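Local atomic coordinates of acetylene hydratase (Pelobacter acetylenicus, PDB entry 2E7Z), a protein that catalyses the hydration of acetylene to acetaldehyde, using a tungsten bis(molybdopterin guanine dinucleotide) cofactor and a [4Fe-4S] cluster without net redox change. Residues W644-L656 against L693-W705. Numbering follows the deposited sequence.
Sequences WIWVETTHGRLKL and LHNDAMVLSDDDW. With MGD (2-amino-5,6-dimercapto-7-methyl-3,7,8a,9-tetrahydro-8-oxa-1,3,9,10-tetraaza-anthracen-4-one guanosine dinucleotide), chain E.
Both backbone polar atoms of K655, N and O, are taken up by L693 and H694 at the tail of helix 691-694. Its N-H gives a nearly straight bond of 2.8 Å to L693 O, met almost head-on to the carbonyl, while K655 O takes the ND1 proton of H694, also at 2.8 Å. That acceptor lies in the imidazole plane, which helps to set the ring's orientation; H694 CE1 rests 4.0 Å from K655 CB. Further along, L654 sets CD1 against H694 O and N695 O and sends CD2 to V699 CG1, 3.7 Å away. The two strands form a beta hairpin in the C-terminal dinucleotide-binding domain, a double-psi barrel family, and the 3-10 turn lying against it carries D696, whose OD2 accepts from both N18 and N19 of the pterin; H673 ND1 holds its OD1. At the hairpin turn, T649 OG1 stands between its backbone N and carbonyl carbon (chi1 65°), where it donates to V699 O (2.8 Å) and accepts from H651 N at 3.0 Å, an ST turn, and weakly from G652 N. With alanine in its place, V699 O would probably lose this donor, H651 N and G652 N their acceptor, and the turn could shift. H651, its CG carried opposite its own N (chi1 -167°), presents one ring face to S701 CA, a CH-pi contact, while M698 O approaches the ring edge and is itself bonded to Q424 NE2.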
loop_
_atom_site.group_PDB
_atom_site.type_symbol
_atom_site.label_atom_id
_atom_site.label_comp_id
_atom_site.label_asym_id
_atom_site.label_seq_id
_atom_site.Cartn_x
_atom_site.Cartn_y
_atom_site.Cartn_z
ATOM N N TRP A 644 -2.357 10.995 28.886
ATOM C CA TRP A 644 -2.807 9.734 28.250
ATOM C C TRP A 644 -4.321 9.595 28.203
ATOM O O TRP A 644 -5.012 9.871 29.197
ATOM C CB TRP A 644 -2.183 8.542 28.970
ATOM C CG TRP A 644 -0.704 8.420 28.702
ATOM C CD1 TRP A 644 0.313 9.030 29.384
ATOM C CD2 TRP A 644 -0.083 7.667 27.646
ATOM N NE1 TRP A 644 1.528 8.688 28.826
ATOM C CE2 TRP A 644 1.312 7.848 27.764
ATOM C CE3 TRP A 644 -0.573 6.847 26.617
ATOM C CZ2 TRP A 644 2.226 7.244 26.888
ATOM C CZ3 TRP A 644 0.335 6.242 25.748
ATOM C CH2 TRP A 644 1.719 6.443 25.896
ATOM N N ILE A 645 -4.826 9.146 27.051
ATOM C CA ILE A 645 -6.253 9.024 26.837
ATOM C C ILE A 645 -6.561 7.686 26.164
ATOM O O ILE A 645 -5.670 7.053 25.587
ATOM C CB ILE A 645 -6.823 10.179 25.956
ATOM C CG1 ILE A 645 -6.158 10.242 24.577
ATOM C CG2 ILE A 645 -6.659 11.544 26.634
ATOM C CD1 ILE A 645 -6.940 11.059 23.561
ATOM N N TRP A 646 -7.822 7.262 26.235
ATOM C CA TRP A 646 -8.324 6.246 25.331
ATOM C C TRP A 646 -9.049 6.933 24.178
ATOM O O TRP A 646 -9.763 7.928 24.360
ATOM C CB TRP A 646 -9.307 5.324 26.052
ATOM C CG TRP A 646 -8.710 4.468 27.108
ATOM C CD1 TRP A 646 -8.789 4.654 28.472
ATOM C CD2 TRP A 646 -7.968 3.257 26.909
ATOM N NE1 TRP A 646 -8.125 3.634 29.126
ATOM C CE2 TRP A 646 -7.622 2.759 28.186
ATOM C CE3 TRP A 646 -7.566 2.542 25.770
ATOM C CZ2 TRP A 646 -6.884 1.576 28.352
ATOM C CZ3 TRP A 646 -6.847 1.356 25.939
ATOM C CH2 TRP A 646 -6.506 0.895 27.225
ATOM N N VAL A 647 -8.884 6.392 22.982
ATOM C CA VAL A 647 -9.700 6.810 21.856
ATOM C C VAL A 647 -10.492 5.572 21.468
ATOM O O VAL A 647 -9.914 4.511 21.229
ATOM C CB VAL A 647 -8.852 7.337 20.683
ATOM C CG1 VAL A 647 -9.740 7.715 19.513
ATOM C CG2 VAL A 647 -8.012 8.540 21.157
ATOM N N GLU A 648 -11.809 5.707 21.427
ATOM C CA GLU A 648 -12.683 4.551 21.307
ATOM C C GLU A 648 -13.717 4.778 20.210
ATOM O O GLU A 648 -14.368 5.835 20.142
ATOM C CB GLU A 648 -13.381 4.288 22.654
ATOM C CG GLU A 648 -14.362 3.108 22.622
ATOM C CD GLU A 648 -14.907 2.704 23.984
ATOM O OE1 GLU A 648 -14.535 3.297 25.018
ATOM O OE2 GLU A 648 -15.717 1.746 24.028
ATOM N N THR A 649 -13.875 3.783 19.345
ATOM C CA THR A 649 -14.959 3.742 18.370
ATOM C C THR A 649 -15.946 2.676 18.841
ATOM O O THR A 649 -15.712 1.992 19.852
ATOM C CB THR A 649 -14.417 3.322 17.004
ATOM O OG1 THR A 649 -13.941 1.965 17.099
ATOM C CG2 THR A 649 -13.302 4.238 16.526
ATOM N N THR A 650 -16.998 2.454 18.058
ATOM C CA THR A 650 -17.914 1.367 18.368
ATOM C C THR A 650 -17.230 -0.009 18.287
ATOM O O THR A 650 -17.720 -0.975 18.879
ATOM C CB THR A 650 -19.137 1.380 17.454
ATOM O OG1 THR A 650 -18.740 1.314 16.074
ATOM C CG2 THR A 650 -20.014 2.611 17.709
ATOM N N HIS A 651 -16.093 -0.097 17.587
ATOM C CA HIS A 651 -15.400 -1.375 17.411
ATOM C C HIS A 651 -14.416 -1.700 18.534
ATOM O O HIS A 651 -14.267 -2.850 18.895
ATOM C CB HIS A 651 -14.645 -1.389 16.093
ATOM C CG HIS A 651 -14.191 -2.755 15.718
ATOM N ND1 HIS A 651 -12.906 -3.211 15.943
ATOM C CD2 HIS A 651 -14.891 -3.799 15.214
ATOM C CE1 HIS A 651 -12.827 -4.475 15.552
ATOM N NE2 HIS A 651 -14.019 -4.856 15.126
ATOM N N GLY A 652 -13.699 -0.707 19.049
ATOM C CA GLY A 652 -12.694 -0.979 20.058
ATOM C C GLY A 652 -11.998 0.302 20.446
ATOM O O GLY A 652 -12.430 1.378 20.050
ATOM N N ARG A 653 -10.912 0.192 21.200
ATOM C CA ARG A 653 -10.212 1.397 21.668
ATOM C C ARG A 653 -8.700 1.192 21.658
ATOM O O ARG A 653 -8.223 0.060 21.599
ATOM C CB ARG A 653 -10.657 1.793 23.089
ATOM C CG ARG A 653 -10.254 0.803 24.154
ATOM C CD ARG A 653 -10.761 1.251 25.506
ATOM N NE ARG A 653 -10.196 0.412 26.552
ATOM C CZ ARG A 653 -10.454 0.578 27.847
ATOM N NH1 ARG A 653 -11.280 1.563 28.230
ATOM N NH2 ARG A 653 -9.897 -0.228 28.751
ATOM N N LEU A 654 -7.967 2.300 21.658
ATOM C CA LEU A 654 -6.522 2.237 21.847
ATOM C C LEU A 654 -6.090 3.372 22.759
ATOM O O LEU A 654 -6.807 4.375 22.895
ATOM C CB LEU A 654 -5.742 2.329 20.532
ATOM C CG LEU A 654 -5.596 3.674 19.795
ATOM C CD1 LEU A 654 -4.724 3.489 18.549
ATOM C CD2 LEU A 654 -6.954 4.253 19.393
ATOM N N LYS A 655 -4.907 3.218 23.353
ATOM C CA LYS A 655 -4.389 4.138 24.359
ATOM C C LYS A 655 -3.329 5.020 23.730
ATOM O O LYS A 655 -2.398 4.511 23.095
ATOM C CB LYS A 655 -3.780 3.331 25.486
ATOM C CG LYS A 655 -3.187 4.193 26.612
ATOM C CD LYS A 655 -2.571 3.362 27.714
ATOM C CE LYS A 655 -1.958 4.262 28.773
ATOM N NZ LYS A 655 -1.316 3.505 29.892
ATOM N N LEU A 656 -3.457 6.332 23.921
ATOM C CA LEU A 656 -2.562 7.264 23.251
ATOM C C LEU A 656 -2.220 8.456 24.119
ATOM O O LEU A 656 -2.959 8.795 25.041
ATOM C CB LEU A 656 -3.213 7.770 21.972
ATOM C CG LEU A 656 -3.609 6.707 20.949
ATOM C CD1 LEU A 656 -4.471 7.332 19.883
ATOM C CD2 LEU A 656 -2.366 6.065 20.346
ATOM N N LEU A 693 -2.803 -2.605 22.467
ATOM C CA LEU A 693 -3.089 -1.368 23.206
ATOM C C LEU A 693 -2.926 -0.115 22.350
ATOM O O LEU A 693 -3.605 0.876 22.579
ATOM C CB LEU A 693 -2.175 -1.263 24.437
ATOM C CG LEU A 693 -2.511 -2.191 25.607
ATOM C CD1 LEU A 693 -1.449 -2.036 26.695
ATOM C CD2 LEU A 693 -3.911 -1.909 26.163
ATOM N N HIS A 694 -2.024 -0.138 21.373
ATOM C CA HIS A 694 -1.653 1.113 20.700
ATOM C C HIS A 694 -1.818 1.151 19.179
ATOM O O HIS A 694 -1.526 2.210 18.604
ATOM C CB HIS A 694 -0.208 1.520 21.050
ATOM C CG HIS A 694 0.071 1.520 22.509
ATOM N ND1 HIS A 694 -0.521 2.409 23.382
ATOM C CD2 HIS A 694 0.900 0.751 23.252
ATOM C CE1 HIS A 694 -0.078 2.177 24.605
ATOM N NE2 HIS A 694 0.794 1.185 24.556
ATOM N N ASN A 695 -2.274 0.059 18.538
ATOM C CA ASN A 695 -2.393 0.079 17.093
ATOM C C ASN A 695 -3.788 0.482 16.665
ATOM O O ASN A 695 -4.785 0.056 17.281
ATOM C CB ASN A 695 -2.077 -1.294 16.485
ATOM C CG ASN A 695 -1.921 -1.225 14.994
ATOM O OD1 ASN A 695 -2.562 -1.991 14.222
ATOM N ND2 ASN A 695 -1.108 -0.310 14.554
ATOM N N ASP A 696 -3.863 1.251 15.572
ATOM C CA ASP A 696 -5.150 1.709 15.042
ATOM C C ASP A 696 -6.111 0.572 14.669
ATOM O O ASP A 696 -7.323 0.724 14.780
ATOM C CB ASP A 696 -4.985 2.682 13.860
ATOM C CG ASP A 696 -4.279 2.073 12.660
ATOM O OD1 ASP A 696 -3.371 1.233 12.857
ATOM O OD2 ASP A 696 -4.622 2.444 11.518
ATOM N N ALA A 697 -5.578 -0.568 14.236
ATOM C CA ALA A 697 -6.468 -1.648 13.780
ATOM C C ALA A 697 -7.344 -2.191 14.903
ATOM O O ALA A 697 -8.340 -2.877 14.640
ATOM C CB ALA A 697 -5.674 -2.742 13.100
ATOM N N MET A 698 -6.986 -1.879 16.161
ATOM C CA MET A 698 -7.853 -2.231 17.284
ATOM C C MET A 698 -9.244 -1.583 17.214
ATOM O O MET A 698 -10.178 -2.055 17.847
ATOM C CB MET A 698 -7.197 -1.870 18.628
ATOM C CG MET A 698 -5.995 -2.750 19.037
ATOM S SD MET A 698 -6.445 -4.497 19.159
ATOM C CE MET A 698 -7.636 -4.426 20.505
ATOM N N VAL A 699 -9.363 -0.469 16.496
ATOM C CA VAL A 699 -10.602 0.310 16.526
ATOM C C VAL A 699 -11.293 0.378 15.201
ATOM O O VAL A 699 -12.296 1.082 15.077
ATOM C CB VAL A 699 -10.346 1.761 17.073
ATOM C CG1 VAL A 699 -9.443 1.703 18.276
ATOM C CG2 VAL A 699 -9.765 2.698 16.004
ATOM N N LEU A 700 -10.789 -0.395 14.232
ATOM C CA LEU A 700 -11.312 -0.344 12.873
ATOM C C LEU A 700 -12.171 -1.537 12.549
ATOM O O LEU A 700 -11.670 -2.654 12.431
ATOM C CB LEU A 700 -10.170 -0.220 11.851
ATOM C CG LEU A 700 -9.297 1.028 12.016
ATOM C CD1 LEU A 700 -8.034 0.893 11.151
ATOM C CD2 LEU A 700 -10.049 2.322 11.717
ATOM N N SER A 701 -13.462 -1.294 12.376
ATOM C CA SER A 701 -14.369 -2.354 12.002
ATOM C C SER A 701 -14.110 -2.848 10.582
ATOM O O SER A 701 -13.735 -2.066 9.716
ATOM C CB SER A 701 -15.809 -1.828 12.090
ATOM O OG SER A 701 -16.703 -2.850 11.720
ATOM N N ASP A 702 -14.325 -4.144 10.336
ATOM C CA ASP A 702 -14.428 -4.625 8.957
ATOM C C ASP A 702 -15.757 -5.314 8.697
ATOM O O ASP A 702 -15.878 -6.131 7.778
ATOM C CB ASP A 702 -13.215 -5.438 8.469
ATOM C CG ASP A 702 -12.968 -6.717 9.240
ATOM O OD1 ASP A 702 -13.780 -7.088 10.110
ATOM O OD2 ASP A 702 -11.949 -7.387 8.901
ATOM N N ASP A 703 -16.766 -4.943 9.486
ATOM C CA ASP A 703 -18.143 -5.268 9.120
ATOM C C ASP A 703 -18.459 -4.598 7.783
ATOM O O ASP A 703 -17.835 -3.591 7.432
ATOM C CB ASP A 703 -19.111 -4.686 10.137
ATOM C CG ASP A 703 -18.902 -5.203 11.552
ATOM O OD1 ASP A 703 -18.368 -6.317 11.757
ATOM O OD2 ASP A 703 -19.294 -4.484 12.505
ATOM N N ASP A 704 -19.450 -5.117 7.072
ATOM C CA ASP A 704 -19.760 -4.586 5.745
ATOM C C ASP A 704 -20.050 -3.091 5.778
ATOM O O ASP A 704 -19.681 -2.368 4.837
ATOM C CB ASP A 704 -20.951 -5.333 5.130
ATOM C CG ASP A 704 -20.652 -6.785 4.823
ATOM O OD1 ASP A 704 -19.467 -7.152 4.616
ATOM O OD2 ASP A 704 -21.632 -7.575 4.755
ATOM N N TRP A 705 -20.684 -2.604 6.842
ATOM C CA TRP A 705 -21.001 -1.167 6.905
ATOM C C TRP A 705 -19.745 -0.293 6.768
ATOM O O TRP A 705 -19.827 0.813 6.225
ATOM C CB TRP A 705 -21.817 -0.811 8.163
ATOM C CG TRP A 705 -21.033 -0.900 9.434
ATOM C CD1 TRP A 705 -21.030 -1.940 10.320
ATOM C CD2 TRP A 705 -20.144 0.089 9.963
ATOM N NE1 TRP A 705 -20.184 -1.659 11.369
ATOM C CE2 TRP A 705 -19.620 -0.425 11.177
ATOM C CE3 TRP A 705 -19.739 1.363 9.535
ATOM C CZ2 TRP A 705 -18.688 0.276 11.962
ATOM C CZ3 TRP A 705 -18.816 2.067 10.312
ATOM C CH2 TRP A 705 -18.319 1.535 11.525
HETATM P PB MGD E . 4.148 -3.300 8.466
HETATM O O1B MGD E . 2.749 -3.785 8.756
HETATM O O2B MGD E . 4.820 -2.368 9.406
HETATM O O3B MGD E . 4.233 -2.591 7.030
HETATM O O3A MGD E . 2.414 -2.546 5.298
HETATM P PA MGD E . 3.900 -3.122 5.551
HETATM O O1A MGD E . 4.914 -2.459 4.668
HETATM O O2A MGD E . 3.755 -4.614 5.536
HETATM O "O5'" MGD E . 5.044 -4.631 8.305
HETATM C "C5'" MGD E . 6.290 -4.545 7.635
HETATM C "C4'" MGD E . 7.188 -5.586 8.276
HETATM O "O4'" MGD E . 8.336 -5.735 7.427
HETATM C "C3'" MGD E . 7.775 -5.150 9.614
HETATM O "O3'" MGD E . 7.447 -6.135 10.608
HETATM C "C2'" MGD E . 9.300 -5.030 9.405
HETATM O "O2'" MGD E . 10.130 -5.404 10.522
HETATM C "C1'" MGD E . 9.502 -5.972 8.249
HETATM N N9 MGD E . 10.638 -5.684 7.360
HETATM C C8 MGD E . 11.078 -4.471 6.944
HETATM N N7 MGD E . 12.074 -4.603 6.054
HETATM C C5 MGD E . 12.228 -5.928 5.839
HETATM C C6 MGD E . 13.084 -6.775 5.026
HETATM O O6 MGD E . 13.939 -6.286 4.258
HETATM N N1 MGD E . 12.873 -8.098 5.119
HETATM C C2 MGD E . 12.023 -8.684 5.957
HETATM N N2 MGD E . 11.914 -10.044 5.947
HETATM N N3 MGD E . 11.215 -7.972 6.736
HETATM C C4 MGD E . 11.287 -6.626 6.695
HETATM C C10 MGD E . 2.293 -1.213 4.801
HETATM C C11 MGD E . 0.869 -1.059 4.314
HETATM O O11 MGD E . 0.054 -1.121 5.483
HETATM C C12 MGD E . 0.702 0.264 3.606
HETATM S S12 MGD E . 1.778 0.642 2.333
HETATM C C13 MGD E . -0.303 1.096 3.927
HETATM S S13 MGD E . -0.449 2.648 3.240
HETATM C C14 MGD E . -1.363 0.746 4.925
HETATM N N15 MGD E . -1.245 1.523 6.149
HETATM C C16 MGD E . -2.122 1.151 7.125
HETATM C C17 MGD E . -2.698 2.073 8.114
HETATM O O17 MGD E . -2.406 3.289 8.093
HETATM N N18 MGD E . -3.551 1.562 9.025
HETATM C C19 MGD E . -3.898 0.251 9.068
HETATM N N19 MGD E . -4.752 -0.201 10.010
HETATM N N20 MGD E . -3.387 -0.643 8.211
HETATM C C21 MGD E . -2.541 -0.257 7.249
HETATM N N22 MGD E . -2.069 -1.159 6.384
HETATM C C23 MGD E . -1.300 -0.761 5.224
#